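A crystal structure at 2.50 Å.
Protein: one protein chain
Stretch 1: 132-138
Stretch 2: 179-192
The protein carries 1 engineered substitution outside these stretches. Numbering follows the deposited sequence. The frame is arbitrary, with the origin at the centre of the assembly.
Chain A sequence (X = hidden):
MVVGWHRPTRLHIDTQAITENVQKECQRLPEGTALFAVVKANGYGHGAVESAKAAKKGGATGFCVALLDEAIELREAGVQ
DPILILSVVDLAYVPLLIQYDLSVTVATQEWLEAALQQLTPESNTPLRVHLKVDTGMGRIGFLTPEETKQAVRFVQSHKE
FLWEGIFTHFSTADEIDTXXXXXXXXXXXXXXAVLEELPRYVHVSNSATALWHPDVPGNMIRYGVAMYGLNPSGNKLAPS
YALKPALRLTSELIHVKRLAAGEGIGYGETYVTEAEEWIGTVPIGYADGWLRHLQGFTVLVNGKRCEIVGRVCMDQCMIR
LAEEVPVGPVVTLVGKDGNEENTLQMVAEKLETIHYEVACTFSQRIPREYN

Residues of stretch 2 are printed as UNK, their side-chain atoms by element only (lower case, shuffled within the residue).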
# COMPACT_ATOMS: atom_id res chain seq x y z
N LYS A 132 8.74 28.33 -3.39
CA LYS A 132 8.89 27.46 -4.55
C LYS A 132 8.38 28.12 -5.83
O LYS A 132 7.24 28.56 -5.91
CB LYS A 132 8.17 26.11 -4.37
CG LYS A 132 8.53 25.10 -5.48
CD LYS A 132 7.66 23.83 -5.51
CE LYS A 132 8.05 22.91 -6.69
NZ LYS A 132 7.20 21.67 -6.80
N VAL A 133 9.26 28.19 -6.82
CA VAL A 133 8.92 28.75 -8.11
C VAL A 133 8.75 27.60 -9.13
O VAL A 133 9.61 26.73 -9.24
CB VAL A 133 10.00 29.77 -8.58
CG1 VAL A 133 11.36 29.33 -8.11
CG2 VAL A 133 9.99 29.90 -10.08
N ASP A 134 7.63 27.59 -9.83
CA ASP A 134 7.37 26.56 -10.82
C ASP A 134 8.11 27.00 -12.05
O ASP A 134 7.95 28.13 -12.48
CB ASP A 134 5.89 26.45 -11.16
CG ASP A 134 5.61 25.39 -12.23
OD1 ASP A 134 6.56 24.93 -12.91
OD2 ASP A 134 4.42 25.04 -12.40
N THR A 135 8.88 26.09 -12.64
CA THR A 135 9.69 26.39 -13.81
C THR A 135 9.50 25.36 -14.91
O THR A 135 10.17 25.40 -15.95
CB THR A 135 11.17 26.44 -13.40
OG1 THR A 135 11.55 25.18 -12.80
CG2 THR A 135 11.39 27.55 -12.37
N GLY A 136 8.59 24.42 -14.68
CA GLY A 136 8.66 23.11 -15.30
C GLY A 136 8.24 22.00 -14.37
O GLY A 136 8.75 21.88 -13.25
N MET A 137 7.30 21.17 -14.82
CA MET A 137 6.80 20.07 -14.01
C MET A 137 5.38 20.35 -13.51
O MET A 137 4.60 19.43 -13.29
CB MET A 137 7.73 19.80 -12.83
CG MET A 137 7.06 19.09 -11.66
SD MET A 137 7.36 17.31 -11.67
CE MET A 137 6.23 16.77 -10.39
N GLY A 138 5.07 21.63 -13.32
CA GLY A 138 3.70 22.08 -13.26
C GLY A 138 2.90 21.36 -12.18
O GLY A 138 1.96 20.62 -12.48
N UNK A 179 17.13 18.67 -22.95
CA UNK A 179 16.41 19.87 -23.38
C UNK A 179 15.50 20.50 -22.31
O UNK A 179 15.77 21.60 -21.83
o UNK A 179 16.40 18.95 -25.61
c UNK A 179 15.59 19.55 -24.62
N UNK A 180 14.43 19.81 -21.96
CA UNK A 180 13.49 20.33 -20.98
C UNK A 180 14.23 20.75 -19.72
O UNK A 180 13.92 21.78 -19.13
c UNK A 180 8.94 21.14 -18.84
o UNK A 180 7.84 21.74 -18.26
c UNK A 180 10.24 20.58 -20.79
c UNK A 180 9.85 20.46 -18.05
c UNK A 180 9.12 21.20 -20.21
c UNK A 180 10.97 19.84 -18.64
c UNK A 180 11.18 19.89 -20.02
c UNK A 180 12.42 19.29 -20.64
N UNK A 181 15.21 19.97 -19.30
CA UNK A 181 15.96 20.29 -18.09
C UNK A 181 16.57 21.69 -18.22
O UNK A 181 16.32 22.58 -17.40
c UNK A 181 17.09 19.28 -17.87
c UNK A 181 17.41 19.07 -15.37
c UNK A 181 19.32 20.03 -14.25
c UNK A 181 19.08 20.23 -16.64
c UNK A 181 17.88 19.52 -16.60
c UNK A 181 19.79 20.48 -15.47
c UNK A 181 18.12 19.32 -14.20
N UNK A 182 17.37 21.86 -19.27
CA UNK A 182 18.03 23.12 -19.56
C UNK A 182 17.03 24.27 -19.49
O UNK A 182 17.32 25.32 -18.93
o UNK A 182 21.39 20.92 -21.72
c UNK A 182 18.67 23.05 -20.94
c UNK A 182 20.72 21.94 -22.01
o UNK A 182 20.51 22.30 -23.18
c UNK A 182 20.17 22.77 -20.86
N UNK A 183 15.84 24.04 -20.05
CA UNK A 183 14.79 25.05 -20.04
C UNK A 183 14.44 25.44 -18.60
O UNK A 183 14.45 26.62 -18.26
c UNK A 183 11.54 24.94 -23.03
c UNK A 183 13.54 24.52 -20.75
n UNK A 183 10.37 24.75 -23.95
c UNK A 183 12.33 25.44 -20.67
c UNK A 183 11.17 24.94 -21.54
N UNK A 184 14.15 24.45 -17.76
CA UNK A 184 13.81 24.76 -16.38
C UNK A 184 14.94 25.51 -15.72
O UNK A 184 14.71 26.49 -15.02
c UNK A 184 11.75 21.73 -15.04
c UNK A 184 13.49 23.49 -15.58
n UNK A 184 11.73 20.50 -15.54
c UNK A 184 12.17 22.83 -15.98
o UNK A 184 11.45 21.98 -13.87
N UNK A 185 16.16 25.07 -15.95
CA UNK A 185 17.31 25.75 -15.37
C UNK A 185 17.29 27.22 -15.79
O UNK A 185 17.52 28.13 -14.98
c UNK A 185 18.59 25.08 -15.83
N UNK A 186 17.00 27.45 -17.07
CA UNK A 186 16.93 28.80 -17.59
C UNK A 186 15.93 29.65 -16.82
O UNK A 186 16.29 30.67 -16.25
N UNK A 187 14.67 29.22 -16.81
CA UNK A 187 13.62 29.95 -16.11
C UNK A 187 13.98 30.23 -14.65
O UNK A 187 13.59 31.26 -14.10
c UNK A 187 12.29 29.18 -16.15
c UNK A 187 11.65 29.03 -17.54
n UNK A 187 9.70 28.04 -18.75
c UNK A 187 8.54 27.40 -18.93
n UNK A 187 7.87 26.92 -17.89
c UNK A 187 10.32 28.27 -17.44
n UNK A 187 8.05 27.24 -20.15
N UNK A 188 14.72 29.33 -14.02
CA UNK A 188 15.08 29.52 -12.63
C UNK A 188 16.23 30.51 -12.51
O UNK A 188 16.49 31.05 -11.43
c UNK A 188 14.55 28.58 -9.66
c UNK A 188 14.70 28.72 -8.28
c UNK A 188 15.48 28.20 -11.96
c UNK A 188 16.89 28.18 -9.89
c UNK A 188 17.05 28.32 -8.52
c UNK A 188 15.96 28.58 -7.72
c UNK A 188 15.64 28.31 -10.47
N UNK A 189 16.94 30.72 -13.61
CA UNK A 189 18.04 31.68 -13.59
C UNK A 189 17.39 33.05 -13.59
O UNK A 189 17.75 33.92 -12.80
c UNK A 189 21.75 30.66 -16.14
c UNK A 189 20.31 32.15 -14.63
n UNK A 189 20.82 29.80 -16.95
c UNK A 189 18.94 31.52 -14.82
c UNK A 189 21.23 32.08 -15.85
N UNK A 190 16.39 33.22 -14.45
CA UNK A 190 15.67 34.47 -14.56
C UNK A 190 15.12 34.88 -13.21
O UNK A 190 15.32 36.01 -12.76
c UNK A 190 14.53 34.32 -15.55
N UNK A 191 14.45 33.96 -12.56
CA UNK A 191 13.83 34.19 -11.26
C UNK A 191 14.82 34.79 -10.27
O UNK A 191 14.52 35.82 -9.64
c UNK A 191 12.70 33.13 -9.27
c UNK A 191 13.25 32.89 -10.67
c UNK A 191 12.18 32.31 -11.58
N UNK A 192 15.95 34.14 -10.09
CA UNK A 192 16.97 34.59 -9.17
C UNK A 192 17.63 35.87 -9.67
O UNK A 192 18.27 36.59 -8.89
c UNK A 192 16.80 32.37 -7.12
c UNK A 192 17.57 32.16 -8.41
c UNK A 192 18.78 31.27 -8.15
c UNK A 192 18.03 33.50 -8.97
O HOH W 1 7.08 27.31 -14.99

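Position 179 carries one carbon and then one oxygen, far from stretch 1: Ser 179. Position 180 has one carbon, then a six-carbon ring bearing an oxygen that reaches Gly 136 CA and Met 137 N, so it is Tyr 180. Its CB points sideways, yet the ring end comes nearer, with OH 3.4 Å from Gly 136 CA; Met 137 N lies at the ring edge, 3.5 Å from Tyr 180 OH.

Position 181 has the same ring without the oxygen, out of reach: Phe 181. Position 182 shows three carbons, the third carrying two oxygens, and is exposed: Glu 182. At 183 four carbons in a row end in nitrogen, and the chain leads away from stretch 1: Lys 183.

Position 184 has three carbons, the third carrying one oxygen and one nitrogen, and lies against Thr 135 O: Gln 184. This is where the backbones come nearest, Thr 135 CA to Gln 184 CA at 5.1 Å. Its CG packs 3.3 Å from Thr 135 O. The amide is probably turned over in the model, so its polar contacts stay open.

One carbon at 185, pointing away, gives Ala 185. No side-chain atoms at 186 give Gly 186. Position 187 has three carbons, a nitrogen, then a carbon bearing two more nitrogens, and its chain also meets Thr 135 O: Arg 187, pointing toward stretch 1. Its extended chain lays CD 3.2 Å from Thr 135 O, and NH1 donates a weak hydrogen bond of 3.0 Å to water 1, which in turn donates a weak one of 2.8 Å to Asp 134 O.

Position 188 is one carbon and a plain six-carbon ring whose edge meets Val 133 CG1: Phe 188. Val 133 CG1 is 3.4 Å from Phe 188 CE1. Four carbons ending in nitrogen make 189 Lys 189, and a single carbon makes 190 Ala 190, both out of reach. Position 191 has one carbon carrying two others and touches Val 133 CG2: Val 191, whose CG2 lies 3.6 Å from Val 133 CG2. Four carbons forked at the second, without contact, make 192 Leu 192.

The contact works by spacing: 180, 184, 187, 188 and 191 put one side of the helix against the loop. Val 133 fills the apolar end with Phe 188 and Val 191, while Thr 135 covers the middle. Gly 136 permits the close approach, since an ideal CB there would sit 2.1 Å from Gln 184 CG, and its backbone angles call for glycine anyway. Within the loop, Gly 136 N donates a nearly straight 2.7 Å hydrogen bond to Asp 134 OD1.

Stretch 2 (179-192) SYFEKQAGRFKAVL
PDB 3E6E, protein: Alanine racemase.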